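Local coordinates for protein alpha-L-arabinofuranosidase B (Aspergillus kawachii, PDB 6SXT) that hydrolyses terminal non-reducing alpha-L-arabinofuranosyl residues from arabinoxylan, L-arabinan and arabinogalactan, helping to degrade plant hemicellulose, at residues K233-A247 and Y299-V313. Sequence-based numbering, arbitrary orientation.
Sequences KGGADKWAIRGANAA and YPSDDTENSVQENIV. With EDO (1,2-ethanediol), chain B.
A salt-bridge network and a lysine-tyrosine-lysine sandwich hold helix 302-313 along one face of the hairpin of strands 227-235 and 238-245 in the catalytic domain, 23° from the direction of strand 238-245. Trp-239 points to the other side of the sheet, where the side chains of the substrate-binding Asp-203 and Asn-207 lie about 9 Å from that of Trp-239. The Tyr-299 ring slides between two extended lysines: Lys-238 CE sits 3.6 Å from the ring centroid, almost on the normal, with its NZ over the same face in a cation-pi contact, while Lys-233 CG and CD cover the opposite face. Past the ring, Lys-233 NZ donates to Pro-300 O, to Asp-302 OD1 (2.8 Å) and to Glu-305 OE1 (2.8 Å). Arg-242 NH1 reaches Glu-305 OE1 from the other face of the carboxylate, at 2.9 Å, and NH2 takes Asn-306 OD1 on a lone pair; the bend at chi3 (74°) turns the guanidinium so that Asp-302 stacks its carboxylate over it, planes 14° apart. Farther along, Ala-246 CB packs on Ile-312 CG2, and a water joins Ala-246 O to Ile-312 O. With OE1 held between two cationic donors, Glu-305 probably stays ionised despite its burial.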
loop_
_atom_site.group_PDB
_atom_site.type_symbol
_atom_site.label_atom_id
_atom_site.label_comp_id
_atom_site.label_asym_id
_atom_site.label_seq_id
_atom_site.Cartn_x
_atom_site.Cartn_y
_atom_site.Cartn_z
ATOM N N LYS A 233 -19.078 -4.759 -10.683
ATOM C CA LYS A 233 -20.176 -3.923 -11.178
ATOM C C LYS A 233 -21.455 -4.363 -10.480
ATOM O O LYS A 233 -21.514 -5.498 -9.994
ATOM C CB LYS A 233 -20.298 -3.994 -12.699
ATOM C CG LYS A 233 -20.382 -5.396 -13.301
ATOM C CD LYS A 233 -20.167 -5.373 -14.782
ATOM C CE LYS A 233 -20.103 -6.744 -15.424
ATOM N NZ LYS A 233 -19.670 -6.622 -16.853
ATOM N N GLY A 234 -22.355 -3.394 -10.348
ATOM C CA GLY A 234 -23.610 -3.613 -9.626
ATOM C C GLY A 234 -24.709 -2.807 -10.248
ATOM O O GLY A 234 -24.519 -1.648 -10.591
ATOM N N GLY A 235 -25.885 -3.404 -10.342
ATOM C CA GLY A 235 -27.084 -2.700 -10.801
ATOM C C GLY A 235 -28.282 -3.245 -10.036
ATOM O O GLY A 235 -28.121 -3.764 -8.962
ATOM N N ALA A 236 -29.459 -3.126 -10.656
ATOM C CA ALA A 236 -30.741 -3.520 -10.023
ATOM C C ALA A 236 -30.829 -5.046 -9.928
ATOM O O ALA A 236 -31.073 -5.655 -10.966
ATOM C CB ALA A 236 -31.848 -2.913 -10.866
ATOM N N ASP A 237 -30.576 -5.547 -8.750
ATOM C CA ASP A 237 -30.539 -6.987 -8.398
ATOM C C ASP A 237 -29.610 -7.712 -9.365
ATOM O O ASP A 237 -29.875 -8.864 -9.770
ATOM C CB ASP A 237 -31.941 -7.597 -8.502
ATOM C CG ASP A 237 -32.084 -8.855 -7.685
ATOM O OD1 ASP A 237 -31.243 -9.129 -6.865
ATOM O OD2 ASP A 237 -33.161 -9.472 -7.813
ATOM N N LYS A 238 -28.479 -7.090 -9.699
ATOM C CA LYS A 238 -27.428 -7.844 -10.426
ATOM C C LYS A 238 -26.071 -7.286 -9.979
ATOM O O LYS A 238 -25.969 -6.066 -9.709
ATOM C CB LYS A 238 -27.512 -7.794 -11.957
ATOM C CG LYS A 238 -27.532 -6.434 -12.626
ATOM C CD LYS A 238 -27.798 -6.507 -14.146
ATOM C CE LYS A 238 -27.637 -5.162 -14.834
ATOM N NZ LYS A 238 -28.050 -5.219 -16.262
ATOM N N TRP A 239 -25.053 -8.139 -9.937
ATOM C CA TRP A 239 -23.674 -7.647 -9.676
ATOM C C TRP A 239 -22.705 -8.710 -10.151
ATOM O O TRP A 239 -23.115 -9.863 -10.451
ATOM C CB TRP A 239 -23.467 -7.326 -8.203
ATOM C CG TRP A 239 -23.597 -8.500 -7.307
ATOM C CD1 TRP A 239 -24.772 -9.165 -7.029
ATOM C CD2 TRP A 239 -22.571 -9.177 -6.588
ATOM N NE1 TRP A 239 -24.533 -10.146 -6.138
ATOM C CE2 TRP A 239 -23.167 -10.231 -5.878
ATOM C CE3 TRP A 239 -21.178 -9.014 -6.469
ATOM C CZ2 TRP A 239 -22.438 -11.111 -5.091
ATOM C CZ3 TRP A 239 -20.472 -9.879 -5.699
ATOM C CH2 TRP A 239 -21.070 -10.930 -5.018
ATOM N N ALA A 240 -21.432 -8.353 -10.224
ATOM C CA ALA A 240 -20.435 -9.301 -10.748
ATOM C C ALA A 240 -19.048 -9.020 -10.183
ATOM O O ALA A 240 -18.731 -7.863 -9.823
ATOM C CB ALA A 240 -20.372 -9.214 -12.233
ATOM N N ILE A 241 -18.256 -10.074 -10.108
ATOM C CA ILE A 241 -16.813 -10.041 -9.792
ATOM C C ILE A 241 -16.119 -10.631 -10.995
ATOM O O ILE A 241 -16.396 -11.777 -11.328
ATOM C CB ILE A 241 -16.441 -10.867 -8.562
ATOM C CG1 ILE A 241 -17.162 -10.366 -7.302
ATOM C CG2 ILE A 241 -14.936 -10.952 -8.397
ATOM C CD1 ILE A 241 -17.032 -11.294 -6.140
ATOM N N ARG A 242 -15.138 -9.905 -11.513
ATOM C CA ARG A 242 -14.263 -10.436 -12.572
ATOM C C ARG A 242 -12.811 -10.161 -12.175
ATOM O O ARG A 242 -12.560 -9.137 -11.518
ATOM C CB ARG A 242 -14.609 -9.772 -13.899
ATOM C CG ARG A 242 -16.054 -9.951 -14.296
ATOM C CD ARG A 242 -16.390 -9.373 -15.653
ATOM N NE ARG A 242 -15.856 -10.193 -16.741
ATOM C CZ ARG A 242 -15.527 -9.744 -17.944
ATOM N NH1 ARG A 242 -15.608 -8.471 -18.268
ATOM N NH2 ARG A 242 -15.082 -10.618 -18.830
ATOM N N GLY A 243 -11.909 -11.030 -12.560
ATOM C CA GLY A 243 -10.509 -10.908 -12.176
ATOM C C GLY A 243 -9.629 -11.316 -13.336
ATOM O O GLY A 243 -9.973 -12.185 -14.127
ATOM N N ALA A 244 -8.458 -10.748 -13.368
ATOM C CA ALA A 244 -7.421 -11.054 -14.388
ATOM C C ALA A 244 -6.057 -10.849 -13.783
ATOM O O ALA A 244 -5.902 -10.104 -12.800
ATOM C CB ALA A 244 -7.529 -10.168 -15.592
ATOM N N ASN A 245 -5.052 -11.486 -14.419
ATOM C CA ASN A 245 -3.644 -11.060 -14.300
ATOM C C ASN A 245 -3.501 -9.768 -15.069
ATOM O O ASN A 245 -3.720 -9.732 -16.255
ATOM C CB ASN A 245 -2.770 -12.161 -14.913
ATOM C CG ASN A 245 -1.294 -11.879 -14.705
ATOM O OD1 ASN A 245 -0.913 -10.758 -14.373
ATOM N ND2 ASN A 245 -0.460 -12.880 -15.017
ATOM N N ALA A 246 -3.221 -8.654 -14.381
ATOM C CA ALA A 246 -3.103 -7.352 -15.039
ATOM C C ALA A 246 -1.914 -7.343 -16.016
ATOM O O ALA A 246 -1.879 -6.428 -16.881
ATOM C CB ALA A 246 -2.937 -6.277 -14.000
ATOM N N ALA A 247 -0.988 -8.300 -15.891
ATOM C CA ALA A 247 0.174 -8.388 -16.806
ATOM C C ALA A 247 -0.102 -9.290 -18.001
ATOM O O ALA A 247 0.661 -9.250 -18.956
ATOM C CB ALA A 247 1.368 -8.855 -16.039
ATOM N N TYR A 299 -23.769 0.325 -15.860
ATOM C CA TYR A 299 -23.317 -1.048 -15.647
ATOM C C TYR A 299 -22.502 -1.486 -16.846
ATOM O O TYR A 299 -23.034 -1.688 -17.923
ATOM C CB TYR A 299 -24.524 -1.985 -15.515
ATOM C CG TYR A 299 -24.211 -3.364 -15.038
ATOM C CD1 TYR A 299 -24.173 -3.687 -13.699
ATOM C CD2 TYR A 299 -24.091 -4.411 -15.940
ATOM C CE1 TYR A 299 -23.954 -4.974 -13.250
ATOM C CE2 TYR A 299 -23.878 -5.711 -15.505
ATOM C CZ TYR A 299 -23.825 -6.004 -14.158
ATOM O OH TYR A 299 -23.640 -7.248 -13.665
ATOM N N PRO A 300 -21.146 -1.548 -16.758
ATOM C CA PRO A 300 -20.362 -1.785 -17.969
ATOM C C PRO A 300 -20.602 -3.178 -18.540
ATOM O O PRO A 300 -20.797 -4.131 -17.782
ATOM C CB PRO A 300 -18.908 -1.728 -17.481
ATOM C CG PRO A 300 -18.989 -0.886 -16.242
ATOM C CD PRO A 300 -20.300 -1.288 -15.590
ATOM N N SER A 301 -20.588 -3.233 -19.864
ATOM C CA SER A 301 -20.641 -4.536 -20.567
ATOM C C SER A 301 -19.357 -5.316 -20.290
ATOM O O SER A 301 -18.292 -4.753 -20.024
ATOM C CB SER A 301 -20.853 -4.373 -22.024
ATOM O OG SER A 301 -19.730 -3.759 -22.672
ATOM N N ASP A 302 -19.444 -6.642 -20.417
ATOM C CA ASP A 302 -18.248 -7.480 -20.371
ATOM C C ASP A 302 -17.262 -7.005 -21.450
ATOM O O ASP A 302 -16.038 -7.022 -21.166
ATOM C CB ASP A 302 -18.496 -8.986 -20.532
ATOM C CG ASP A 302 -19.137 -9.674 -19.343
ATOM O OD1 ASP A 302 -19.518 -8.953 -18.358
ATOM O OD2 ASP A 302 -19.206 -10.909 -19.358
ATOM N N ASP A 303 -17.768 -6.658 -22.631
ATOM C CA ASP A 303 -16.905 -6.235 -23.762
ATOM C C ASP A 303 -16.105 -4.992 -23.353
ATOM O O ASP A 303 -14.909 -4.931 -23.645
ATOM C CB ASP A 303 -17.728 -5.896 -25.001
ATOM C CG ASP A 303 -16.867 -5.634 -26.225
ATOM O OD1 ASP A 303 -16.222 -6.594 -26.709
ATOM O OD2 ASP A 303 -16.860 -4.475 -26.697
ATOM N N THR A 304 -16.758 -4.038 -22.735
ATOM C CA THR A 304 -16.078 -2.770 -22.334
ATOM C C THR A 304 -14.969 -3.128 -21.362
ATOM O O THR A 304 -13.844 -2.686 -21.531
ATOM C CB THR A 304 -17.074 -1.822 -21.698
ATOM O OG1 THR A 304 -17.994 -1.386 -22.708
ATOM C CG2 THR A 304 -16.443 -0.633 -21.018
ATOM N N GLU A 305 -15.274 -3.915 -20.337
ATOM C CA GLU A 305 -14.238 -4.343 -19.381
ATOM C C GLU A 305 -13.116 -5.124 -20.048
ATOM O O GLU A 305 -11.953 -4.948 -19.690
ATOM C CB GLU A 305 -14.872 -5.172 -18.282
ATOM C CG GLU A 305 -15.737 -4.331 -17.374
ATOM C CD GLU A 305 -16.515 -5.202 -16.402
ATOM O OE1 GLU A 305 -16.924 -6.332 -16.813
ATOM O OE2 GLU A 305 -16.706 -4.773 -15.237
ATOM N N ASN A 306 -13.435 -5.995 -21.010
ATOM C CA ASN A 306 -12.390 -6.758 -21.705
ATOM C C ASN A 306 -11.437 -5.785 -22.424
ATOM O O ASN A 306 -10.247 -6.049 -22.427
ATOM C CB ASN A 306 -13.017 -7.723 -22.703
ATOM C CG ASN A 306 -13.809 -8.851 -22.050
ATOM O OD1 ASN A 306 -13.626 -9.168 -20.866
ATOM N ND2 ASN A 306 -14.678 -9.498 -22.867
ATOM N N SER A 307 -11.967 -4.737 -23.004
ATOM C CA SER A 307 -11.147 -3.728 -23.727
ATOM C C SER A 307 -10.259 -3.017 -22.701
ATOM O O SER A 307 -9.098 -2.723 -22.995
ATOM C CB SER A 307 -11.974 -2.763 -24.524
ATOM O OG SER A 307 -12.534 -3.467 -25.651
ATOM N N VAL A 308 -10.830 -2.654 -21.555
ATOM C CA VAL A 308 -10.034 -2.044 -20.447
ATOM C C VAL A 308 -8.895 -2.975 -20.038
ATOM O O VAL A 308 -7.741 -2.546 -19.878
ATOM C CB VAL A 308 -10.941 -1.695 -19.259
ATOM C CG1 VAL A 308 -10.110 -1.282 -18.050
ATOM C CG2 VAL A 308 -11.909 -0.598 -19.654
ATOM N N GLN A 309 -9.162 -4.279 -19.860
ATOM C CA GLN A 309 -8.140 -5.259 -19.457
ATOM C C GLN A 309 -7.043 -5.357 -20.532
ATOM O O GLN A 309 -5.888 -5.399 -20.171
ATOM C CB GLN A 309 -8.772 -6.613 -19.135
ATOM C CG GLN A 309 -7.786 -7.741 -19.067
ATOM C CD GLN A 309 -6.767 -7.707 -17.963
ATOM O OE1 GLN A 309 -5.823 -8.534 -17.940
ATOM N NE2 GLN A 309 -6.977 -6.848 -17.018
ATOM N N GLU A 310 -7.429 -5.295 -21.815
ATOM C CA GLU A 310 -6.428 -5.311 -22.915
ATOM C C GLU A 310 -5.524 -4.073 -22.798
ATOM O O GLU A 310 -4.304 -4.211 -22.949
ATOM C CB GLU A 310 -7.171 -5.341 -24.246
ATOM C CG GLU A 310 -6.247 -5.462 -25.423
ATOM C CD GLU A 310 -6.972 -5.673 -26.759
ATOM O OE1 GLU A 310 -8.217 -5.495 -26.801
ATOM O OE2 GLU A 310 -6.281 -5.992 -27.735
ATOM N N ASN A 311 -6.090 -2.941 -22.435
ATOM C CA ASN A 311 -5.348 -1.681 -22.240
ATOM C C ASN A 311 -4.380 -1.854 -21.066
ATOM O O ASN A 311 -3.214 -1.437 -21.173
ATOM C CB ASN A 311 -6.322 -0.546 -22.104
ATOM C CG ASN A 311 -5.621 0.760 -21.850
ATOM O OD1 ASN A 311 -5.164 1.010 -20.723
ATOM N ND2 ASN A 311 -5.461 1.551 -22.900
ATOM N N ILE A 312 -4.852 -2.372 -19.934
ATOM C CA ILE A 312 -4.001 -2.612 -18.745
ATOM C C ILE A 312 -2.823 -3.494 -19.115
ATOM O O ILE A 312 -1.684 -3.173 -18.790
ATOM C CB ILE A 312 -4.859 -3.173 -17.604
ATOM C CG1 ILE A 312 -5.866 -2.153 -17.121
ATOM C CG2 ILE A 312 -3.937 -3.598 -16.487
ATOM C CD1 ILE A 312 -6.957 -2.760 -16.257
ATOM N N VAL A 313 -3.061 -4.599 -19.794
ATOM C CA VAL A 313 -1.996 -5.530 -20.206
ATOM C C VAL A 313 -0.995 -4.743 -21.076
ATOM O O VAL A 313 0.236 -4.899 -20.875
ATOM C CB VAL A 313 -2.565 -6.756 -20.936
ATOM C CG1 VAL A 313 -1.466 -7.569 -21.596
ATOM C CG2 VAL A 313 -3.337 -7.633 -19.953
HETATM C C1 EDO B . -29.375 -2.059 -13.956
HETATM O O1 EDO B . -29.667 -1.477 -12.781
HETATM C C2 EDO B . -29.291 -1.066 -15.005
HETATM O O2 EDO B . -28.147 -1.360 -15.790
HETATM O O HOH W 1 0.184 -4.672 -17.371
HETATM O O HOH W 2 1.852 -6.918 -19.684
#